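PDB 1YG2: gene activator AphA from Vibrio cholerae, which activates virulence gene expression as a winged-helix transcription factor, probably by binding DNA as a dimer. Local coordinates for residues A[120-125]-A[159-164]; A[113-118]-A[170-175]; A[23-28]-A[33-38]. One frame throughout, in Å; residues are numbered along the deposited sequence.

Contact 1: A[120-125]-A[159-164]; sequences EESRKL and LVRQAW
Ser122 and Arg161 mark the nearest backbone approach here, CA to CA 6.6 Å, between two helical segments whose axes come within 9.7 Å and run roughly antiparallel at 150°. Arg161 makes the larger part of the contact. Its CG stands anti to the backbone N (chi1 -156°) and the chain then bends at chi2, which brings the guanidinium alongside the Ser122 side chain. Leu125 reaches in from one turn further along and lays CD2 over one face of that guanidinium, offset toward its rim and 3.9 Å from Arg161 CZ; the two side chains cross at about a right angle. Ser122 OG comes at the same group obliquely, 3.1 Å from Arg161 NE, but its clear hydrogen bond is to the carbonyl of Leu118, a turn back on its own helix. The same hydroxyl sits 3.6 Å from Trp164 CZ3, meeting the six-membered half of the indole obliquely. The contact thus ties together the two arms of an antiparallel helical hairpin, helices 108-136 and 145-177, near the middle of each. Beyond it, the Trp164 ring meets Phe96 of helix 95-101, and His89 of the second subunit packs edge-to-face with Trp164 and also touches Ser122 and Arg161.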
loop_
_atom_site.group_PDB
_atom_site.type_symbol
_atom_site.label_atom_id
_atom_site.label_comp_id
_atom_site.label_asym_id
_atom_site.label_seq_id
_atom_site.Cartn_x
_atom_site.Cartn_y
_atom_site.Cartn_z
ATOM N N GLU A 120 9.985 10.349 10.408
ATOM C CA GLU A 120 9.896 10.535 11.849
ATOM C C GLU A 120 8.538 10.105 12.380
ATOM O O GLU A 120 8.449 9.477 13.435
ATOM C CB GLU A 120 10.183 11.991 12.219
ATOM C CG GLU A 120 11.634 12.392 11.981
ATOM C CD GLU A 120 12.627 11.475 12.689
ATOM O OE1 GLU A 120 12.494 11.287 13.920
ATOM O OE2 GLU A 120 13.542 10.946 12.017
ATOM N N GLU A 121 7.480 10.436 11.652
ATOM C CA GLU A 121 6.146 10.036 12.067
ATOM C C GLU A 121 6.104 8.511 12.054
ATOM O O GLU A 121 5.636 7.883 13.004
ATOM C CB GLU A 121 5.103 10.581 11.100
ATOM C CG GLU A 121 4.997 12.091 11.086
ATOM C CD GLU A 121 4.146 12.588 9.936
ATOM O OE1 GLU A 121 3.010 12.086 9.787
ATOM O OE2 GLU A 121 4.611 13.475 9.182
ATOM N N SER A 122 6.602 7.925 10.967
ATOM C CA SER A 122 6.631 6.475 10.830
ATOM C C SER A 122 7.373 5.873 12.009
ATOM O O SER A 122 6.964 4.845 12.544
ATOM C CB SER A 122 7.324 6.068 9.531
ATOM O OG SER A 122 6.575 6.480 8.409
ATOM N N ARG A 123 8.464 6.516 12.412
ATOM C CA ARG A 123 9.237 6.032 13.543
ATOM C C ARG A 123 8.398 6.079 14.801
ATOM O O ARG A 123 8.437 5.155 15.607
ATOM C CB ARG A 123 10.506 6.859 13.735
ATOM C CG ARG A 123 11.596 6.524 12.734
ATOM C CD ARG A 123 12.970 6.871 13.282
ATOM N NE ARG A 123 14.040 6.236 12.520
ATOM C CZ ARG A 123 14.508 6.692 11.362
ATOM N NH1 ARG A 123 14.005 7.795 10.831
ATOM N NH2 ARG A 123 15.482 6.045 10.737
ATOM N N LYS A 124 7.635 7.154 14.960
ATOM C CA LYS A 124 6.768 7.297 16.121
ATOM C C LYS A 124 5.701 6.212 16.093
ATOM O O LYS A 124 5.380 5.622 17.114
ATOM C CB LYS A 124 6.072 8.664 16.129
ATOM C CG LYS A 124 6.995 9.855 16.292
ATOM C CD LYS A 124 6.204 11.154 16.439
ATOM C CE LYS A 124 5.321 11.423 15.219
ATOM N NZ LYS A 124 4.562 12.704 15.338
ATOM N N LEU A 125 5.141 5.966 14.916
ATOM C CA LEU A 125 4.104 4.957 14.769
ATOM C C LEU A 125 4.645 3.555 15.065
ATOM O O LEU A 125 3.958 2.737 15.669
ATOM C CB LEU A 125 3.530 5.010 13.353
ATOM C CG LEU A 125 2.223 4.257 13.111
ATOM C CD1 LEU A 125 1.146 4.776 14.063
ATOM C CD2 LEU A 125 1.792 4.443 11.658
ATOM N N LEU A 159 6.078 -4.506 10.501
ATOM C CA LEU A 159 7.033 -4.994 9.516
ATOM C C LEU A 159 7.094 -4.142 8.260
ATOM O O LEU A 159 8.180 -3.795 7.786
ATOM C CB LEU A 159 6.703 -6.445 9.163
ATOM C CG LEU A 159 6.868 -7.403 10.350
ATOM C CD1 LEU A 159 6.374 -8.803 10.000
ATOM C CD2 LEU A 159 8.342 -7.443 10.743
ATOM N N VAL A 160 5.933 -3.796 7.723
ATOM C CA VAL A 160 5.884 -2.987 6.519
ATOM C C VAL A 160 6.420 -1.588 6.778
ATOM O O VAL A 160 7.317 -1.114 6.074
ATOM C CB VAL A 160 4.447 -2.888 5.979
ATOM C CG1 VAL A 160 4.396 -1.914 4.819
ATOM C CG2 VAL A 160 3.977 -4.254 5.525
ATOM N N ARG A 161 5.874 -0.937 7.798
ATOM C CA ARG A 161 6.294 0.410 8.155
ATOM C C ARG A 161 7.802 0.452 8.386
ATOM O O ARG A 161 8.476 1.391 7.966
ATOM C CB ARG A 161 5.569 0.862 9.419
ATOM C CG ARG A 161 5.481 2.354 9.557
ATOM C CD ARG A 161 4.577 2.912 8.483
ATOM N NE ARG A 161 4.305 4.326 8.704
ATOM C CZ ARG A 161 3.323 4.991 8.113
ATOM N NH1 ARG A 161 2.517 4.366 7.265
ATOM N NH2 ARG A 161 3.144 6.279 8.375
ATOM N N GLN A 162 8.327 -0.571 9.054
ATOM C CA GLN A 162 9.761 -0.647 9.318
ATOM C C GLN A 162 10.518 -0.768 8.007
ATOM O O GLN A 162 11.585 -0.175 7.832
ATOM C CB GLN A 162 10.082 -1.849 10.204
ATOM C CG GLN A 162 9.892 -1.594 11.695
ATOM C CD GLN A 162 10.166 -2.830 12.547
ATOM O OE1 GLN A 162 10.540 -2.721 13.715
ATOM N NE2 GLN A 162 9.962 -4.009 11.970
ATOM N N ALA A 163 9.965 -1.541 7.082
ATOM C CA ALA A 163 10.605 -1.713 5.793
ATOM C C ALA A 163 10.608 -0.376 5.056
ATOM O O ALA A 163 11.585 -0.016 4.415
ATOM C CB ALA A 163 9.871 -2.775 4.973
ATOM N N TRP A 164 9.513 0.366 5.161
ATOM C CA TRP A 164 9.434 1.652 4.479
ATOM C C TRP A 164 10.436 2.664 5.054
ATOM O O TRP A 164 11.021 3.465 4.317
ATOM C CB TRP A 164 8.017 2.211 4.566
ATOM C CG TRP A 164 7.853 3.444 3.755
ATOM C CD1 TRP A 164 7.502 3.526 2.434
ATOM C CD2 TRP A 164 8.082 4.787 4.196
ATOM N NE1 TRP A 164 7.497 4.841 2.028
ATOM C CE2 TRP A 164 7.849 5.634 3.086
ATOM C CE3 TRP A 164 8.461 5.357 5.419
ATOM C CZ2 TRP A 164 7.983 7.024 3.166
ATOM C CZ3 TRP A 164 8.594 6.743 5.497
ATOM C CH2 TRP A 164 8.354 7.560 4.374
#

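Contact 2: A[113-118]-A[170-175]; sequences LQLAEL and EVLAEL
Leu115 points one methyl, CD2, at both Leu172 and Val171, and the contact is built around that methyl. Its CG lies anti to the backbone N (chi1 -167°), which carries the branch out toward segment 170-175. Leu115 meets Val171 at about a right angle: the end of the leucine butts against CG1 of the valine, with Leu115 CD2 to Val171 CG1 at 3.6 Å. The second encounter is more slanting. Leu172 has its CG beside its backbone N (chi1 -66°) and lays its own CD2 along the leucine opposite, so that Leu172 CD2 is 3.6 Å from Leu115 CD2 and still 3.9 Å from Leu115 CG. One methyl therefore covers the branch point as well as the end of its partner.

The same Leu172 methyl also reaches the neighbouring residue on the helix, lying 4.1 Å from Ala116 N and 4.5 Å from Ala116 CB. With only a CB there, Leu172 can settle close against the backbone, and Ala116 and Leu172 are where the two backbones come nearest, CA to CA 7.3 Å. The side chains that meet here are all apolar. Leu172 continues onto Val119 of helix 108-136, while Val171 turns also to Leu100 of helix 95-101. On the same helix as these two, Glu170 forms a salt bridge with Arg155 of the second subunit and packs on Leu159 of that chain.

The axes of the two segments lie 10.5 Å apart and run at 149°, a splayed antiparallel pair. This is an apolar part of the seam of a long helical hairpin, made by helices 108-136 and 145-177 of the C-terminal domain, the part that in PadR-like regulators commonly carries dimerisation.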
loop_
_atom_site.group_PDB
_atom_site.type_symbol
_atom_site.label_atom_id
_atom_site.label_comp_id
_atom_site.label_asym_id
_atom_site.label_seq_id
_atom_site.Cartn_x
_atom_site.Cartn_y
_atom_site.Cartn_z
ATOM N N LEU A 113 12.526 17.162 2.489
ATOM C CA LEU A 113 11.933 17.594 3.744
ATOM C C LEU A 113 10.625 16.866 4.017
ATOM O O LEU A 113 10.321 16.520 5.157
ATOM C CB LEU A 113 11.698 19.104 3.714
ATOM C CG LEU A 113 12.949 19.945 3.456
ATOM C CD1 LEU A 113 12.551 21.411 3.353
ATOM C CD2 LEU A 113 13.969 19.735 4.572
ATOM N N GLN A 114 9.848 16.634 2.967
ATOM C CA GLN A 114 8.581 15.934 3.118
ATOM C C GLN A 114 8.835 14.465 3.460
ATOM O O GLN A 114 8.041 13.830 4.149
ATOM C CB GLN A 114 7.759 16.045 1.832
ATOM C CG GLN A 114 7.285 17.467 1.531
ATOM C CD GLN A 114 6.594 17.598 0.179
ATOM O OE1 GLN A 114 5.626 16.892 -0.114
ATOM N NE2 GLN A 114 7.090 18.514 -0.648
ATOM N N LEU A 115 9.955 13.934 2.979
ATOM C CA LEU A 115 10.309 12.544 3.236
ATOM C C LEU A 115 10.804 12.405 4.676
ATOM O O LEU A 115 10.292 11.590 5.445
ATOM C CB LEU A 115 11.395 12.093 2.254
ATOM C CG LEU A 115 11.698 10.597 2.146
ATOM C CD1 LEU A 115 10.451 9.839 1.719
ATOM C CD2 LEU A 115 12.809 10.379 1.137
ATOM N N ALA A 116 11.798 13.213 5.035
ATOM C CA ALA A 116 12.358 13.186 6.381
ATOM C C ALA A 116 11.241 13.346 7.403
ATOM O O ALA A 116 11.261 12.723 8.465
ATOM C CB ALA A 116 13.385 14.297 6.544
ATOM N N GLU A 117 10.261 14.178 7.075
ATOM C CA GLU A 117 9.140 14.393 7.972
ATOM C C GLU A 117 8.339 13.115 8.179
ATOM O O GLU A 117 8.103 12.711 9.314
ATOM C CB GLU A 117 8.206 15.472 7.430
ATOM C CG GLU A 117 6.910 15.572 8.222
ATOM C CD GLU A 117 5.680 15.568 7.334
ATOM O OE1 GLU A 117 5.795 15.137 6.166
ATOM O OE2 GLU A 117 4.600 15.986 7.811
ATOM N N LEU A 118 7.917 12.482 7.087
ATOM C CA LEU A 118 7.126 11.258 7.186
ATOM C C LEU A 118 7.887 10.076 7.786
ATOM O O LEU A 118 7.282 9.108 8.251
ATOM C CB LEU A 118 6.560 10.870 5.813
ATOM C CG LEU A 118 5.286 11.602 5.367
ATOM C CD1 LEU A 118 4.825 11.056 4.029
ATOM C CD2 LEU A 118 4.181 11.412 6.401
ATOM N N GLU A 170 17.442 5.075 3.050
ATOM C CA GLU A 170 18.324 4.855 1.908
ATOM C C GLU A 170 18.189 5.989 0.903
ATOM O O GLU A 170 19.177 6.440 0.330
ATOM C CB GLU A 170 18.014 3.527 1.221
ATOM C CG GLU A 170 18.563 2.332 1.952
ATOM C CD GLU A 170 18.495 1.070 1.125
ATOM O OE1 GLU A 170 18.805 1.118 -0.085
ATOM O OE2 GLU A 170 18.143 0.020 1.689
ATOM N N VAL A 171 16.962 6.446 0.689
ATOM C CA VAL A 171 16.730 7.539 -0.242
ATOM C C VAL A 171 17.350 8.810 0.316
ATOM O O VAL A 171 18.073 9.518 -0.383
ATOM C CB VAL A 171 15.230 7.788 -0.459
ATOM C CG1 VAL A 171 15.033 9.039 -1.310
ATOM C CG2 VAL A 171 14.592 6.576 -1.128
ATOM N N LEU A 172 17.061 9.090 1.584
ATOM C CA LEU A 172 17.582 10.279 2.251
ATOM C C LEU A 172 19.088 10.379 2.111
ATOM O O LEU A 172 19.633 11.478 2.008
ATOM C CB LEU A 172 17.185 10.269 3.728
ATOM C CG LEU A 172 15.675 10.408 3.923
ATOM C CD1 LEU A 172 15.316 10.303 5.387
ATOM C CD2 LEU A 172 15.219 11.741 3.361
ATOM N N ALA A 173 19.758 9.232 2.090
ATOM C CA ALA A 173 21.206 9.203 1.948
ATOM C C ALA A 173 21.614 9.593 0.533
ATOM O O ALA A 173 22.463 10.461 0.346
ATOM C CB ALA A 173 21.738 7.819 2.276
ATOM N N GLU A 174 21.010 8.947 -0.459
ATOM C CA GLU A 174 21.322 9.231 -1.853
ATOM C C GLU A 174 21.097 10.694 -2.199
ATOM O O GLU A 174 21.842 11.278 -2.987
ATOM C CB GLU A 174 20.463 8.370 -2.780
ATOM C CG GLU A 174 20.736 6.880 -2.698
ATOM C CD GLU A 174 22.157 6.519 -3.074
ATOM O OE1 GLU A 174 22.646 6.999 -4.119
ATOM O OE2 GLU A 174 22.784 5.748 -2.321
ATOM N N LEU A 175 20.061 11.282 -1.616
ATOM C CA LEU A 175 19.746 12.677 -1.884
ATOM C C LEU A 175 20.846 13.630 -1.406
ATOM O O LEU A 175 20.782 14.835 -1.658
ATOM C CB LEU A 175 18.391 13.037 -1.257
ATOM C CG LEU A 175 17.177 12.433 -1.985
ATOM C CD1 LEU A 175 15.900 12.690 -1.210
ATOM C CD2 LEU A 175 17.076 13.031 -3.380
#

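Contact 3: A[23-28]-A[33-38]; sequences KEFSAS and WKASHQ
Phe25 and Ala35 bring the two backbones closest, CA to CA 6.7 Å, where the last turn of helix 18-25 faces the extended stretch leading into helix 37-49. The Phe25 ring swings to the side of its backbone N (chi1 -79°) and offers one edge of the ring to that stretch. Its CD2 lies 3.8 Å from Ala35 CB, which approaches the ring obliquely. Phe25 and Trp33 run side by side, pointing the same way, and Trp33 CD1 comes to the edge of the phenyl ring, near its plane and 4.1 Å from Phe25 CE2. Both rings also rest on Val6 of helix 3-13, and Phe25 and Ala35 share Val40 of helix 37-49.

A water bridges the backbones near the edge of the Phe25 ring. It accepts from Ala35 N at 3.2 Å and lies 2.8 Å from Trp33 O, with Phe25 O also close by; more acceptors surround it than it has protons to give. At the surface, Ser26 CB comes to the edge of the His37 imidazole, 4.4 Å from CE1, while Ser26 OG donates to Lys23 O at 3.2 Å from above the carbonyl plane.

Ser36 is the N-cap of helix 37-49: its OG caps a backbone N in the first turn, and the Gln39 side chain bonds back to Ser36 N, as in a capping box. Helices 18-25 and 37-49 with the turn between them form the helix-turn-helix of the winged-helix fold, in which the second helix is ordinarily the one that reads DNA.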
loop_
_atom_site.group_PDB
_atom_site.type_symbol
_atom_site.label_atom_id
_atom_site.label_comp_id
_atom_site.label_asym_id
_atom_site.label_seq_id
_atom_site.Cartn_x
_atom_site.Cartn_y
_atom_site.Cartn_z
ATOM N N LYS A 23 -15.786 1.080 19.364
ATOM C CA LYS A 23 -14.658 0.912 20.271
ATOM C C LYS A 23 -13.606 0.006 19.633
ATOM O O LYS A 23 -12.418 0.108 19.939
ATOM C CB LYS A 23 -15.125 0.323 21.592
ATOM N N GLU A 24 -14.052 -0.889 18.755
ATOM C CA GLU A 24 -13.146 -1.798 18.067
ATOM C C GLU A 24 -12.294 -1.014 17.079
ATOM O O GLU A 24 -11.085 -1.222 16.992
ATOM C CB GLU A 24 -13.926 -2.876 17.305
ATOM C CG GLU A 24 -14.731 -3.839 18.169
ATOM C CD GLU A 24 -13.869 -4.603 19.150
ATOM O OE1 GLU A 24 -12.761 -5.034 18.762
ATOM O OE2 GLU A 24 -14.303 -4.781 20.307
ATOM N N PHE A 25 -12.935 -0.109 16.341
ATOM C CA PHE A 25 -12.247 0.702 15.345
ATOM C C PHE A 25 -11.215 1.666 15.930
ATOM O O PHE A 25 -10.289 2.086 15.232
ATOM C CB PHE A 25 -13.257 1.472 14.478
ATOM C CG PHE A 25 -13.906 0.632 13.397
ATOM C CD1 PHE A 25 -15.011 -0.162 13.674
ATOM C CD2 PHE A 25 -13.385 0.614 12.109
ATOM C CE1 PHE A 25 -15.600 -0.960 12.674
ATOM C CE2 PHE A 25 -13.965 -0.182 11.104
ATOM C CZ PHE A 25 -15.072 -0.970 11.392
ATOM N N SER A 26 -11.365 2.028 17.198
ATOM C CA SER A 26 -10.386 2.911 17.821
ATOM C C SER A 26 -9.410 2.032 18.598
ATOM O O SER A 26 -8.517 2.533 19.274
ATOM C CB SER A 26 -11.063 3.922 18.753
ATOM O OG SER A 26 -11.737 3.279 19.818
ATOM N N ALA A 27 -9.593 0.715 18.489
ATOM C CA ALA A 27 -8.717 -0.245 19.152
ATOM C C ALA A 27 -8.044 -1.183 18.134
ATOM O O ALA A 27 -7.471 -0.719 17.142
ATOM C CB ALA A 27 -9.496 -1.053 20.189
ATOM N N SER A 28 -8.129 -2.491 18.369
ATOM C CA SER A 28 -7.493 -3.479 17.498
ATOM C C SER A 28 -7.796 -3.350 16.005
ATOM O O SER A 28 -6.913 -3.563 15.173
ATOM C CB SER A 28 -7.842 -4.900 17.957
ATOM O OG SER A 28 -9.209 -5.206 17.720
ATOM N N TRP A 33 -7.526 -1.174 9.759
ATOM C CA TRP A 33 -8.584 -0.485 9.044
ATOM C C TRP A 33 -8.953 0.819 9.735
ATOM O O TRP A 33 -9.457 0.833 10.854
ATOM C CB TRP A 33 -9.812 -1.389 8.901
ATOM C CG TRP A 33 -10.699 -0.954 7.798
ATOM C CD1 TRP A 33 -11.600 0.069 7.822
ATOM C CD2 TRP A 33 -10.705 -1.463 6.467
ATOM N NE1 TRP A 33 -12.167 0.232 6.582
ATOM C CE2 TRP A 33 -11.632 -0.701 5.726
ATOM C CE3 TRP A 33 -10.011 -2.496 5.817
ATOM C CZ2 TRP A 33 -11.890 -0.933 4.374
ATOM C CZ3 TRP A 33 -10.264 -2.729 4.470
ATOM C CH2 TRP A 33 -11.196 -1.949 3.764
ATOM N N LYS A 34 -8.701 1.918 9.039
ATOM C CA LYS A 34 -8.976 3.242 9.559
ATOM C C LYS A 34 -10.347 3.754 9.124
ATOM O O LYS A 34 -10.610 3.909 7.933
ATOM C CB LYS A 34 -7.875 4.194 9.078
ATOM C CG LYS A 34 -7.874 5.571 9.711
ATOM C CD LYS A 34 -8.607 6.593 8.861
ATOM C CE LYS A 34 -8.254 8.007 9.316
ATOM N NZ LYS A 34 -6.777 8.249 9.233
ATOM N N ALA A 35 -11.220 4.002 10.096
ATOM C CA ALA A 35 -12.559 4.525 9.823
ATOM C C ALA A 35 -13.037 5.318 11.037
ATOM O O ALA A 35 -12.784 4.922 12.170
ATOM C CB ALA A 35 -13.537 3.377 9.527
ATOM N N SER A 36 -13.723 6.434 10.809
ATOM C CA SER A 36 -14.223 7.252 11.922
ATOM C C SER A 36 -15.541 6.717 12.462
ATOM O O SER A 36 -16.277 6.033 11.754
ATOM C CB SER A 36 -14.447 8.687 11.467
ATOM O OG SER A 36 -15.503 8.751 10.523
ATOM N N HIS A 37 -15.836 7.035 13.720
ATOM C CA HIS A 37 -17.085 6.608 14.348
ATOM C C HIS A 37 -18.226 6.975 13.409
ATOM O O HIS A 37 -19.191 6.227 13.250
ATOM C CB HIS A 37 -17.279 7.322 15.692
ATOM C CG HIS A 37 -16.614 6.642 16.848
ATOM N ND1 HIS A 37 -15.287 6.264 16.833
ATOM C CD2 HIS A 37 -17.093 6.271 18.060
ATOM C CE1 HIS A 37 -14.979 5.690 17.983
ATOM N NE2 HIS A 37 -16.059 5.681 18.746
ATOM N N GLN A 38 -18.092 8.140 12.783
ATOM C CA GLN A 38 -19.091 8.639 11.854
ATOM C C GLN A 38 -19.301 7.616 10.743
ATOM O O GLN A 38 -20.366 7.005 10.638
ATOM C CB GLN A 38 -18.617 9.964 11.258
ATOM C CG GLN A 38 -19.678 11.049 11.201
ATOM C CD GLN A 38 -20.866 10.672 10.337
ATOM O OE1 GLN A 38 -21.654 9.793 10.691
ATOM N NE2 GLN A 38 -21.001 11.338 9.196
HETATM O O HOH W 1 -10.346 2.573 12.826
#

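Contact 3 comes first along the chain, within the PadR-like winged-helix region, and closes before the other two open. Contacts 1 and 2 follow as successive rungs between helices 108-136 and 145-177, with contact 1 nested inside the loop that contact 2 closes. Their centres are 13 Å apart and they touch, Trp164 CZ2 lying 4.0 Å from Leu115 CD1. Contact 3 is separate from both: its centre lies about 20 Å from that of contact 1 and about 31 Å from that of contact 2. All three touch the second subunit, consistent with a dimer in which both the helical hairpin and the probable DNA-binding domain meet the partner chain.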